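PDB 6JKV: PppA from Pseudomonas aeruginosa, which regulates the type VI secretion system, probably as a manganese-dependent serine/threonine protein phosphatase of the PP2C family. Local coordinates for residues A[98-103]-A[194-199]; A[123-128]-A[134-139]. All coordinates share one frame; numbering follows the deposited sequence.

Contact 1 of 2, residues A[98-103]-A[194-199]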
ATOM      1  N   THR A  98      -5.294   1.740 -15.615  1.00 22.04           N
ATOM      2  CA  THR A  98      -6.228   0.956 -16.457  1.00 23.35           C
ATOM      3  C   THR A  98      -6.402  -0.432 -15.845  1.00 23.48           C
ATOM      4  O   THR A  98      -7.556  -0.918 -15.787  1.00 26.70           O
ATOM      5  CB  THR A  98      -5.756   0.857 -17.912  1.00 23.87           C
ATOM      6  OG1 THR A  98      -5.737   2.170 -18.469  1.00 22.77           O
ATOM      7  CG2 THR A  98      -6.664  -0.021 -18.743  1.00 24.82           C
ATOM      8  N   GLY A  99      -5.296  -1.048 -15.419  1.00 22.08           N
ATOM      9  CA  GLY A  99      -5.319  -2.360 -14.756  1.00 22.28           C
ATOM     10  C   GLY A  99      -6.193  -2.331 -13.518  1.00 21.56           C
ATOM     11  O   GLY A  99      -6.949  -3.290 -13.300  1.00 21.47           O
ATOM     12  N   LEU A 100      -6.096  -1.259 -12.733  1.00 20.35           N
ATOM     13  CA  LEU A 100      -6.884  -1.113 -11.488  1.00 20.13           C
ATOM     14  C   LEU A 100      -8.367  -0.910 -11.827  1.00 21.11           C
ATOM     15  O   LEU A 100      -9.223  -1.501 -11.123  1.00 22.33           O
ATOM     16  CB  LEU A 100      -6.307   0.034 -10.657  1.00 19.76           C
ATOM     17  CG  LEU A 100      -4.955  -0.286 -10.011  1.00 18.76           C
ATOM     18  CD1 LEU A 100      -4.425   0.910  -9.244  1.00 17.84           C
ATOM     19  CD2 LEU A 100      -5.076  -1.495  -9.098  1.00 18.46           C
ATOM     20  N   ALA A 101      -8.672  -0.148 -12.881  1.00 21.43           N
ATOM     21  CA  ALA A 101     -10.068   0.028 -13.346  1.00 22.75           C
ATOM     22  C   ALA A 101     -10.669  -1.341 -13.696  1.00 23.92           C
ATOM     23  O   ALA A 101     -11.813  -1.621 -13.267  1.00 22.78           O
ATOM     24  CB  ALA A 101     -10.129   0.981 -14.511  1.00 23.77           C
ATOM     25  N   GLN A 102      -9.913  -2.171 -14.422  1.00 24.05           N
ATOM     26  CA  GLN A 102     -10.370  -3.520 -14.844  1.00 24.66           C
ATOM     27  C   GLN A 102     -10.593  -4.402 -13.610  1.00 23.47           C
ATOM     28  O   GLN A 102     -11.601  -5.138 -13.584  1.00 24.26           O
ATOM     29  CB  GLN A 102      -9.363  -4.195 -15.774  1.00 25.56           C
ATOM     30  CG  GLN A 102      -9.109  -3.452 -17.076  1.00 27.12           C
ATOM     31  CD  GLN A 102      -7.854  -3.926 -17.775  1.00 28.06           C
ATOM     32  OE1 GLN A 102      -7.029  -4.655 -17.214  1.00 27.53           O
ATOM     33  NE2 GLN A 102      -7.684  -3.494 -19.017  1.00 29.59           N
ATOM     34  N   VAL A 103      -9.687  -4.331 -12.631  1.00 22.29           N
ATOM     35  CA  VAL A 103      -9.827  -5.097 -11.362  1.00 21.89           C
ATOM     36  C   VAL A 103     -11.107  -4.643 -10.655  1.00 21.87           C
ATOM     37  O   VAL A 103     -11.877  -5.511 -10.183  1.00 21.76           O
ATOM     38  CB  VAL A 103      -8.595  -4.937 -10.457  1.00 20.75           C
ATOM     39  CG1 VAL A 103      -8.876  -5.462  -9.062  1.00 20.17           C
ATOM     40  CG2 VAL A 103      -7.379  -5.631 -11.046  1.00 21.42           C
ATOM     41  N   LEU A 194     -13.798   3.741  -9.925  1.00 25.06           N
ATOM     42  CA  LEU A 194     -12.669   3.792  -8.970  1.00 23.52           C
ATOM     43  C   LEU A 194     -11.907   5.090  -9.236  1.00 24.19           C
ATOM     44  O   LEU A 194     -11.450   5.297 -10.383  1.00 25.19           O
ATOM     45  CB  LEU A 194     -11.778   2.566  -9.147  1.00 22.20           C
ATOM     46  CG  LEU A 194     -10.440   2.620  -8.411  1.00 21.06           C
ATOM     47  CD1 LEU A 194     -10.647   2.535  -6.908  1.00 20.86           C
ATOM     48  CD2 LEU A 194      -9.535   1.499  -8.897  1.00 20.74           C
ATOM     49  N   GLU A 195     -11.825   5.954  -8.229  1.00 23.55           N
ATOM     50  CA  GLU A 195     -11.084   7.230  -8.327  1.00 24.32           C
ATOM     51  C   GLU A 195      -9.791   7.067  -7.535  1.00 22.55           C
ATOM     52  O   GLU A 195      -9.877   6.995  -6.295  1.00 23.49           O
ATOM     53  CB  GLU A 195     -11.919   8.391  -7.787  1.00 26.16           C
ATOM     54  CG  GLU A 195     -13.372   8.394  -8.251  1.00 28.52           C
ATOM     55  CD  GLU A 195     -13.686   9.409  -9.341  1.00 31.23           C
ATOM     56  OE1 GLU A 195     -14.861   9.451  -9.817  1.00 32.78           O
ATOM     57  OE2 GLU A 195     -12.749  10.165  -9.720  1.00 32.83           O
ATOM     58  N   LEU A 196      -8.652   6.978  -8.227  1.00 20.78           N
ATOM     59  CA  LEU A 196      -7.323   6.850  -7.588  1.00 20.02           C
ATOM     60  C   LEU A 196      -6.762   8.242  -7.304  1.00 19.81           C
ATOM     61  O   LEU A 196      -6.894   9.133  -8.161  1.00 21.60           O
ATOM     62  CB  LEU A 196      -6.377   6.079  -8.506  1.00 18.86           C
ATOM     63  CG  LEU A 196      -6.638   4.582  -8.635  1.00 18.44           C
ATOM     64  CD1 LEU A 196      -6.079   4.069  -9.953  1.00 17.91           C
ATOM     65  CD2 LEU A 196      -6.021   3.818  -7.469  1.00 17.38           C
ATOM     66  N   SER A 197      -6.154   8.414  -6.136  1.00 18.60           N
ATOM     67  CA  SER A 197      -5.332   9.601  -5.829  1.00 18.39           C
ATOM     68  C   SER A 197      -3.915   9.323  -6.318  1.00 17.91           C
ATOM     69  O   SER A 197      -3.492   8.150  -6.300  1.00 16.17           O
ATOM     70  CB  SER A 197      -5.391   9.950  -4.379  1.00 18.54           C
ATOM     71  OG  SER A 197      -6.645  10.544  -4.068  1.00 19.95           O
ATOM     72  N   GLU A 198      -3.234  10.367  -6.780  1.00 18.60           N
ATOM     73  CA  GLU A 198      -1.867  10.267  -7.335  1.00 18.65           C
ATOM     74  C   GLU A 198      -0.999  11.362  -6.718  1.00 18.78           C
ATOM     75  O   GLU A 198      -1.491  12.492  -6.507  1.00 19.20           O
ATOM     76  CB  GLU A 198      -1.898  10.389  -8.857  1.00 19.52           C
ATOM     77  CG  GLU A 198      -0.556  10.093  -9.510  1.00 19.93           C
ATOM     78  CD  GLU A 198      -0.547  10.254 -11.019  1.00 20.50           C
ATOM     79  OE1 GLU A 198      -1.631  10.314 -11.608  1.00 20.72           O
ATOM     80  OE2 GLU A 198       0.553  10.345 -11.593  1.00 21.65           O
ATOM     81  N   ALA A 199       0.255  11.029  -6.429  1.00 18.04           N
ATOM     82  CA  ALA A 199       1.283  12.007  -6.023  1.00 18.76           C
ATOM     83  C   ALA A 199       2.582  11.675  -6.743  1.00 17.97           C
ATOM     84  O   ALA A 199       3.025  10.512  -6.682  1.00 16.85           O
ATOM     85  CB  ALA A 199       1.462  12.006  -4.525  1.00 19.15           C
TER
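In the PP2C fold a beta sandwich is flanked by helices, and this contact lies where helix 89-114 runs across one face of a sheet, near an outermost strand: Leu100 of the helix meets Leu194 and Leu196, which stand in the loop leading into strand 197-202. Both loop leucines point their CB atoms at the helix and take Leu100 at different places. Leu196 meets mainly the far end of the side chain, its CD1 lying 3.6 Å from CD1 of Leu100, and its other methyl also rests on that same Leu100 methyl. The two side chains cross at about a right angle. Leu194 works nearer the helix backbone. With its CG anti to the backbone N (chi1 169°), the CD2 methyl is carried 4.0 Å from Leu100 CB and 3.7 Å from the carbonyl O of Leu100. Leu100 also reaches Leu80 of helix 69-82 and Leu123 and Leu125 of the sheet, and the salt bridge of Glu198 with Arg97 ties the same two elements nearby. No hydrogen bond links the two segments themselves, so their direct attachment rests on methyl packing, with Leu100 buried and its two leucine partners still partly exposed.

Contact 2 of 2, residues A[123-128]-A[134-139]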
ATOM      1  N   LEU A 123      -5.644   0.004  -1.912  1.00 16.66           N
ATOM      2  CA  LEU A 123      -4.403  -0.116  -2.690  1.00 17.03           C
ATOM      3  C   LEU A 123      -3.499   1.063  -2.376  1.00 16.06           C
ATOM      4  O   LEU A 123      -4.006   2.172  -2.268  1.00 17.34           O
ATOM      5  CB  LEU A 123      -4.722  -0.163  -4.184  1.00 17.74           C
ATOM      6  CG  LEU A 123      -3.473  -0.149  -5.058  1.00 17.80           C
ATOM      7  CD1 LEU A 123      -3.470  -1.318  -6.020  1.00 20.19           C
ATOM      8  CD2 LEU A 123      -3.326   1.175  -5.784  1.00 18.28           C
ATOM      9  N   VAL A 124      -2.204   0.794  -2.254  1.00 15.89           N
ATOM     10  CA  VAL A 124      -1.141   1.828  -2.327  1.00 16.07           C
ATOM     11  C   VAL A 124      -0.005   1.225  -3.146  1.00 15.39           C
ATOM     12  O   VAL A 124       0.419   0.094  -2.846  1.00 15.70           O
ATOM     13  CB  VAL A 124      -0.687   2.300  -0.930  1.00 16.10           C
ATOM     14  CG1 VAL A 124      -0.215   1.158  -0.052  1.00 15.73           C
ATOM     15  CG2 VAL A 124       0.389   3.365  -1.031  1.00 16.51           C
ATOM     16  N   LEU A 125       0.429   1.927  -4.183  1.00 14.42           N
ATOM     17  CA  LEU A 125       1.566   1.477  -5.009  1.00 14.74           C
ATOM     18  C   LEU A 125       2.541   2.640  -5.155  1.00 15.11           C
ATOM     19  O   LEU A 125       2.136   3.803  -4.996  1.00 14.21           O
ATOM     20  CB  LEU A 125       1.087   0.907  -6.353  1.00 14.58           C
ATOM     21  CG  LEU A 125       0.601   1.880  -7.425  1.00 16.13           C
ATOM     22  CD1 LEU A 125       1.745   2.370  -8.302  1.00 16.75           C
ATOM     23  CD2 LEU A 125      -0.461   1.215  -8.293  1.00 17.10           C
ATOM     24  N   LEU A 126       3.805   2.287  -5.367  1.00 15.25           N
ATOM     25  CA  LEU A 126       4.865   3.216  -5.808  1.00 15.34           C
ATOM     26  C   LEU A 126       5.508   2.612  -7.054  1.00 15.31           C
ATOM     27  O   LEU A 126       5.860   1.426  -7.027  1.00 16.14           O
ATOM     28  CB  LEU A 126       5.873   3.416  -4.674  1.00 14.99           C
ATOM     29  CG  LEU A 126       7.149   4.164  -5.046  1.00 15.45           C
ATOM     30  CD1 LEU A 126       6.881   5.658  -5.119  1.00 14.83           C
ATOM     31  CD2 LEU A 126       8.269   3.857  -4.061  1.00 15.18           C
ATOM     32  N   ALA A 127       5.612   3.396  -8.120  1.00 15.37           N
ATOM     33  CA  ALA A 127       6.320   3.017  -9.356  1.00 16.32           C
ATOM     34  C   ALA A 127       7.444   4.022  -9.576  1.00 16.73           C
ATOM     35  O   ALA A 127       7.184   5.233  -9.439  1.00 16.88           O
ATOM     36  CB  ALA A 127       5.366   2.989 -10.518  1.00 17.11           C
ATOM     37  N   ALA A 128       8.645   3.536  -9.867  1.00 16.10           N
ATOM     38  CA  ALA A 128       9.853   4.371  -9.979  1.00 16.63           C
ATOM     39  C   ALA A 128      10.540   4.095 -11.311  1.00 16.91           C
ATOM     40  O   ALA A 128      10.572   2.930 -11.749  1.00 15.89           O
ATOM     41  CB  ALA A 128      10.784   4.125  -8.814  1.00 16.20           C
ATOM     42  N   SER A 134       6.020   7.722  -8.908  1.00 16.73           N
ATOM     43  CA  SER A 134       4.583   8.040  -8.785  1.00 16.72           C
ATOM     44  C   SER A 134       3.980   7.132  -7.722  1.00 16.48           C
ATOM     45  O   SER A 134       4.326   5.941  -7.690  1.00 16.30           O
ATOM     46  CB  SER A 134       3.875   7.896 -10.102  1.00 16.78           C
ATOM     47  OG  SER A 134       4.400   8.796 -11.063  1.00 16.60           O
ATOM     48  N   CYS A 135       3.116   7.690  -6.882  1.00 15.78           N
ATOM     49  CA  CYS A 135       2.293   6.931  -5.922  1.00 15.85           C
ATOM     50  C   CYS A 135       0.841   7.000  -6.388  1.00 16.38           C
ATOM     51  O   CYS A 135       0.339   8.111  -6.640  1.00 16.62           O
ATOM     52  CB  CYS A 135       2.440   7.481  -4.511  1.00 16.17           C
ATOM     53  SG  CYS A 135       1.260   6.784  -3.327  1.00 17.56           S
ATOM     54  N   LEU A 136       0.208   5.840  -6.527  1.00 16.30           N
ATOM     55  CA  LEU A 136      -1.256   5.732  -6.728  1.00 17.00           C
ATOM     56  C   LEU A 136      -1.835   5.041  -5.497  1.00 16.79           C
ATOM     57  O   LEU A 136      -1.250   4.047  -5.038  1.00 16.52           O
ATOM     58  CB  LEU A 136      -1.557   4.926  -7.991  1.00 17.35           C
ATOM     59  CG  LEU A 136      -1.211   5.597  -9.316  1.00 18.54           C
ATOM     60  CD1 LEU A 136      -1.185   4.575 -10.447  1.00 19.87           C
ATOM     61  CD2 LEU A 136      -2.182   6.724  -9.627  1.00 19.33           C
ATOM     62  N   TRP A 137      -2.945   5.546  -4.975  1.00 18.05           N
ATOM     63  CA  TRP A 137      -3.578   4.915  -3.794  1.00 17.92           C
ATOM     64  C   TRP A 137      -5.081   5.177  -3.768  1.00 18.50           C
ATOM     65  O   TRP A 137      -5.571   6.174  -4.352  1.00 17.91           O
ATOM     66  CB  TRP A 137      -2.894   5.372  -2.503  1.00 17.59           C
ATOM     67  CG  TRP A 137      -3.461   6.620  -1.905  1.00 18.16           C
ATOM     68  CD1 TRP A 137      -4.421   6.695  -0.939  1.00 18.77           C
ATOM     69  CD2 TRP A 137      -3.088   7.977  -2.207  1.00 17.61           C
ATOM     70  NE1 TRP A 137      -4.677   8.002  -0.623  1.00 18.58           N
ATOM     71  CE2 TRP A 137      -3.871   8.808  -1.380  1.00 18.11           C
ATOM     72  CE3 TRP A 137      -2.173   8.569  -3.088  1.00 17.01           C
ATOM     73  CZ2 TRP A 137      -3.765  10.198  -1.414  1.00 18.83           C
ATOM     74  CZ3 TRP A 137      -2.070   9.942  -3.117  1.00 18.17           C
ATOM     75  CH2 TRP A 137      -2.851  10.744  -2.285  1.00 18.91           C
ATOM     76  N   ALA A 138      -5.769   4.265  -3.096  1.00 18.02           N
ATOM     77  CA  ALA A 138      -7.203   4.333  -2.766  1.00 18.15           C
ATOM     78  C   ALA A 138      -7.424   3.506  -1.503  1.00 16.97           C
ATOM     79  O   ALA A 138      -7.222   2.285  -1.558  1.00 15.39           O
ATOM     80  CB  ALA A 138      -8.025   3.852  -3.935  1.00 18.98           C
ATOM     81  N   GLY A 139      -7.752   4.177  -0.398  1.00 17.81           N
ATOM     82  CA  GLY A 139      -7.972   3.547   0.914  1.00 17.93           C
ATOM     83  C   GLY A 139      -7.078   4.139   1.987  1.00 17.68           C
ATOM     84  O   GLY A 139      -6.620   5.284   1.831  1.00 17.44           O
TER
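Two neighbouring strands of a beta hairpin, 120-129 and 132-138, pair here in antiparallel register in the middle of a five-stranded sheet, their axes 4.6 Å apart and 178° from one another. Three hydrogen-bonded pairs, Leu123 with Ala138, Leu125 with Leu136 and Ala127 with Ser134, each exchange two backbone bonds. Five of the six are short and fairly straight; the exception runs from Leu136 N to Leu125 O at 3.2 Å, bent to 139° at the hydrogen, with the donor above the carbonyl plane. This sheet is one of the two in the PP2C beta sandwich. On the face toward helices 69-82 and 89-114, Leu125 and Leu136 run alongside each other in the same direction; Leu125 CG, set between its backbone N and carbonyl carbon (chi1 74°), comes 3.8 Å from Leu136 CB. Leu123 bends its CD2 to within 3.6 Å of the carbonyl O of Leu136. The other face carries the non-hydrogen-bonded pairs. Val124 and Trp137 meet through their CB atoms at 4.1 Å, and Val124 CG2 lies 4.2 Å from Cys135 SG. The Trp137 ring then leads away, meeting the His158 ring with nearly parallel planes and donating through NE1 to Arg156 O.

How the contacts relate
From the N terminus, the chain runs through helix 89-114 straight into the hairpin of strands 120-129 and 132-138, whose segments in contact 2 are only five residues apart, joined through a short turn at 130-131. It then passes through strands 142-147 and 150-153 of the other sheet and helix 160-165 before residues 194-199 return to helix 89-114 in contact 1, closing a loop of 90 residues. Contact 2 is thus nested inside contact 1. The two meet directly: strand 197-202 lies beside 132-138, with probable hydrogen bonds from Cys135 N to Ala199 O and from Ser197 N to Trp137 O. Together they tie helix 89-114 and strand 197-202 to the hairpin between them.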